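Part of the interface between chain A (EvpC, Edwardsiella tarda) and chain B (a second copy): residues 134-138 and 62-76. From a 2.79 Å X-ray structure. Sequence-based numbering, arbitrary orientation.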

# COMPACT_ATOMS: atom_id res chain seq x y z
N THR A 134 -10.58 -32.26 -7.52
CA THR A 134 -11.45 -32.85 -6.51
C THR A 134 -11.08 -32.40 -5.09
O THR A 134 -9.91 -32.28 -4.77
CB THR A 134 -11.37 -34.37 -6.57
OG1 THR A 134 -11.71 -34.80 -7.89
CG2 THR A 134 -12.31 -35.00 -5.57
N TRP A 135 -12.08 -32.16 -4.23
CA TRP A 135 -11.79 -31.64 -2.89
C TRP A 135 -11.37 -32.70 -1.86
O TRP A 135 -10.21 -32.77 -1.49
CB TRP A 135 -12.93 -30.81 -2.30
CG TRP A 135 -13.90 -30.22 -3.26
CD1 TRP A 135 -15.26 -30.27 -3.17
CD2 TRP A 135 -13.60 -29.48 -4.45
NE1 TRP A 135 -15.83 -29.62 -4.23
CE2 TRP A 135 -14.84 -29.12 -5.03
CE3 TRP A 135 -12.43 -29.09 -5.08
CZ2 TRP A 135 -14.93 -28.38 -6.21
CZ3 TRP A 135 -12.52 -28.35 -6.26
CH2 TRP A 135 -13.76 -28.01 -6.81
N GLU A 136 -12.33 -33.48 -1.37
CA GLU A 136 -12.07 -34.47 -0.31
C GLU A 136 -11.52 -33.86 0.98
O GLU A 136 -10.42 -33.30 1.01
CB GLU A 136 -11.10 -35.55 -0.78
CG GLU A 136 -11.58 -36.41 -1.92
CD GLU A 136 -10.70 -37.62 -2.12
OE1 GLU A 136 -9.94 -37.95 -1.18
OE2 GLU A 136 -10.76 -38.25 -3.19
N TYR A 137 -12.30 -33.99 2.04
CA TYR A 137 -11.92 -33.54 3.36
C TYR A 137 -12.17 -34.66 4.38
O TYR A 137 -13.04 -35.50 4.18
CB TYR A 137 -12.78 -32.33 3.75
CG TYR A 137 -12.64 -31.90 5.19
CD1 TYR A 137 -11.63 -31.03 5.58
CD2 TYR A 137 -13.54 -32.33 6.17
CE1 TYR A 137 -11.50 -30.61 6.89
CE2 TYR A 137 -13.42 -31.93 7.48
CZ TYR A 137 -12.39 -31.06 7.84
OH TYR A 137 -12.24 -30.63 9.15
N VAL A 138 -11.41 -34.65 5.46
CA VAL A 138 -11.59 -35.63 6.53
C VAL A 138 -11.52 -34.95 7.89
O VAL A 138 -10.50 -34.34 8.21
CB VAL A 138 -10.52 -36.73 6.47
CG1 VAL A 138 -10.59 -37.62 7.69
CG2 VAL A 138 -10.68 -37.56 5.21
N TRP B 62 -12.35 -21.42 9.18
CA TRP B 62 -11.36 -22.46 8.94
C TRP B 62 -11.95 -23.47 8.00
O TRP B 62 -13.12 -23.39 7.63
CB TRP B 62 -10.97 -23.18 10.23
CG TRP B 62 -10.39 -22.28 11.27
CD1 TRP B 62 -10.79 -22.16 12.58
CD2 TRP B 62 -9.30 -21.36 11.10
NE1 TRP B 62 -10.02 -21.22 13.23
CE2 TRP B 62 -9.10 -20.72 12.34
CE3 TRP B 62 -8.48 -21.02 10.02
CZ2 TRP B 62 -8.11 -19.75 12.53
CZ3 TRP B 62 -7.50 -20.06 10.21
CH2 TRP B 62 -7.32 -19.44 11.45
N MSE B 63 -11.14 -24.44 7.60
CA MSE B 63 -11.65 -25.60 6.92
C MSE B 63 -12.42 -26.44 7.91
O MSE B 63 -11.99 -26.65 9.04
CB MSE B 63 -10.52 -26.45 6.35
CG MSE B 63 -10.24 -26.20 4.89
SE MSE B 63 -9.36 -27.73 4.04
CE MSE B 63 -9.66 -27.21 2.18
N ASP B 64 -13.57 -26.92 7.48
CA ASP B 64 -14.27 -27.88 8.29
C ASP B 64 -14.94 -28.90 7.39
O ASP B 64 -14.45 -29.20 6.30
CB ASP B 64 -15.29 -27.17 9.18
CG ASP B 64 -15.93 -26.01 8.49
OD1 ASP B 64 -16.37 -26.20 7.33
OD2 ASP B 64 -16.00 -24.92 9.09
N CYS B 65 -16.05 -29.43 7.87
CA CYS B 65 -16.78 -30.46 7.16
C CYS B 65 -17.67 -29.83 6.11
O CYS B 65 -18.27 -30.53 5.30
CB CYS B 65 -17.65 -31.21 8.16
SG CYS B 65 -18.57 -30.09 9.21
N ALA B 66 -17.77 -28.51 6.14
CA ALA B 66 -18.65 -27.83 5.21
C ALA B 66 -17.89 -27.45 3.96
O ALA B 66 -18.48 -27.26 2.90
CB ALA B 66 -19.26 -26.62 5.85
N SER B 67 -16.57 -27.33 4.11
CA SER B 67 -15.70 -26.95 3.02
C SER B 67 -16.14 -27.57 1.70
O SER B 67 -16.53 -26.86 0.78
CB SER B 67 -14.27 -27.37 3.32
OG SER B 67 -13.90 -26.96 4.61
N VAL B 68 -16.09 -28.90 1.63
CA VAL B 68 -16.34 -29.58 0.37
C VAL B 68 -17.66 -29.16 -0.26
O VAL B 68 -17.74 -28.94 -1.47
CB VAL B 68 -16.28 -31.10 0.51
CG1 VAL B 68 -16.74 -31.77 -0.77
CG2 VAL B 68 -14.86 -31.54 0.84
N LYS B 69 -18.68 -29.01 0.57
CA LYS B 69 -20.00 -28.62 0.07
C LYS B 69 -19.95 -27.17 -0.39
O LYS B 69 -20.59 -26.79 -1.37
CB LYS B 69 -21.04 -28.79 1.17
CG LYS B 69 -20.85 -30.06 2.01
CD LYS B 69 -21.82 -31.18 1.62
CE LYS B 69 -21.21 -32.25 0.72
NZ LYS B 69 -21.42 -31.99 -0.72
N LEU B 70 -19.18 -26.36 0.32
CA LEU B 70 -19.01 -24.97 -0.04
C LEU B 70 -18.27 -24.90 -1.35
O LEU B 70 -18.60 -24.11 -2.23
CB LEU B 70 -18.26 -24.23 1.05
CG LEU B 70 -19.03 -24.38 2.37
CD1 LEU B 70 -18.21 -24.05 3.60
CD2 LEU B 70 -20.31 -23.56 2.32
N ALA B 71 -17.26 -25.76 -1.48
CA ALA B 71 -16.47 -25.82 -2.70
C ALA B 71 -17.38 -26.17 -3.86
O ALA B 71 -17.39 -25.50 -4.89
CB ALA B 71 -15.35 -26.82 -2.57
N SER B 72 -18.17 -27.23 -3.70
CA SER B 72 -19.05 -27.67 -4.76
C SER B 72 -20.11 -26.63 -5.06
O SER B 72 -20.44 -26.37 -6.22
CB SER B 72 -19.72 -28.98 -4.35
OG SER B 72 -18.77 -29.88 -3.83
N ALA B 73 -20.63 -26.01 -4.01
CA ALA B 73 -21.67 -25.02 -4.20
C ALA B 73 -21.20 -23.98 -5.21
O ALA B 73 -21.89 -23.67 -6.18
CB ALA B 73 -22.05 -24.38 -2.88
N ALA B 74 -20.00 -23.46 -4.99
CA ALA B 74 -19.43 -22.48 -5.90
C ALA B 74 -19.65 -22.86 -7.37
O ALA B 74 -20.48 -22.26 -8.05
CB ALA B 74 -17.96 -22.28 -5.62
N VAL B 75 -18.91 -23.86 -7.85
CA VAL B 75 -18.92 -24.23 -9.26
C VAL B 75 -20.25 -24.81 -9.70
O VAL B 75 -20.49 -25.01 -10.89
CB VAL B 75 -17.88 -25.30 -9.56
CG1 VAL B 75 -16.47 -24.76 -9.36
CG2 VAL B 75 -18.12 -26.54 -8.68
N GLN B 76 -21.12 -25.09 -8.74
CA GLN B 76 -22.38 -25.74 -9.04
C GLN B 76 -23.50 -24.73 -9.16
O GLN B 76 -24.59 -25.06 -9.62
CB GLN B 76 -22.70 -26.72 -7.92
CG GLN B 76 -23.61 -27.85 -8.30
CD GLN B 76 -23.27 -29.11 -7.54
OE1 GLN B 76 -22.11 -29.53 -7.50
NE2 GLN B 76 -24.27 -29.70 -6.90

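Two aromatic side chains set on a short irregular segment can hold a helix and the loop before it; here one ring lies beside small residues of the helix and the other against the loop's backbone. The contact between two copies of EvpC illustrates the principle. The chain B stretch enters as a loop and becomes a helix that runs to Q76(B), its turns joined by backbone bonds such as S72(B) N to V68(B) O at 2.8 Å. The turn ahead of the helix is capped by D64(B), whose OD1 accepts from A66(B) N at 3.0 Å and, weakly, from S67(B) N at 3.4 Å. The chain A stretch passes across the beginning of this helix, coming nearest where the CA of W135(A) lies 6.0 Å from the CA of V68(B). Its backbone is irregular here: E136(A) has a positive phi of 59°, and the CA-to-CB bond points away from chain B at this residue but toward it at W135(A) and Y137(A). Those two aromatic residues therefore supply nearly all of chain A's share of the 437 Å² buried between the stretches.

W135(A) reaches along the helix, with chi1 at -22°, between the usual wells. The indole meets the helix in two ways. A71(B) CB sits over one face, 3.3 Å from the centroid of the five-membered ring and only 13° off the ring normal, a CH-pi contact. Alanine suits this position because its single methyl group lets the ring come close to the helix while still giving it an apolar surface to rest on. Around the edge, near the ring plane, lie V68(B), S72(B) and V75(B). V68(B) CG1 packs tightly against W135(A) CD1 at 3.2 Å, whereas V75(B) CG2 makes a looser contact with CZ2 of the same indole at 4.4 Å.

The one hydrogen bond between the stretches also belongs to this ring: W135(A) NE1 donates to S72(B) OG at 3.0 Å, with an angle of 150° at the hydrogen. Burying a tryptophan would otherwise risk leaving its N-H without a partner, and a serine on the helix answers that need with a short side chain that adds little bulk beside the ring.

Y137(A), with chi1 in t, turns its ring to the loop before the helix. Here much of the packing is against backbone: D64(B) O lies over one face of the ring, 3.1 Å from Y137(A) CE2, and C65(B) N is 3.6 Å from that same carbon. The selenium of M63(B), a selenomethionine, approaches obliquely, with SE 4.3 Å from Y137(A) CD1.

V68(B) links the two aromatic sites. While its CG1 touches the indole, its CG2 lies 3.7 Å from Y137(A) CB and 3.9 Å from E136(A) N, so the branched side chain contacts all three residues, with CG2 also 3.8 Å from W135(A) CB. Valine, compact and apolar, is well matched to this buried position, where it is, of the chain B stretch, the residue most covered by the chain A stretch.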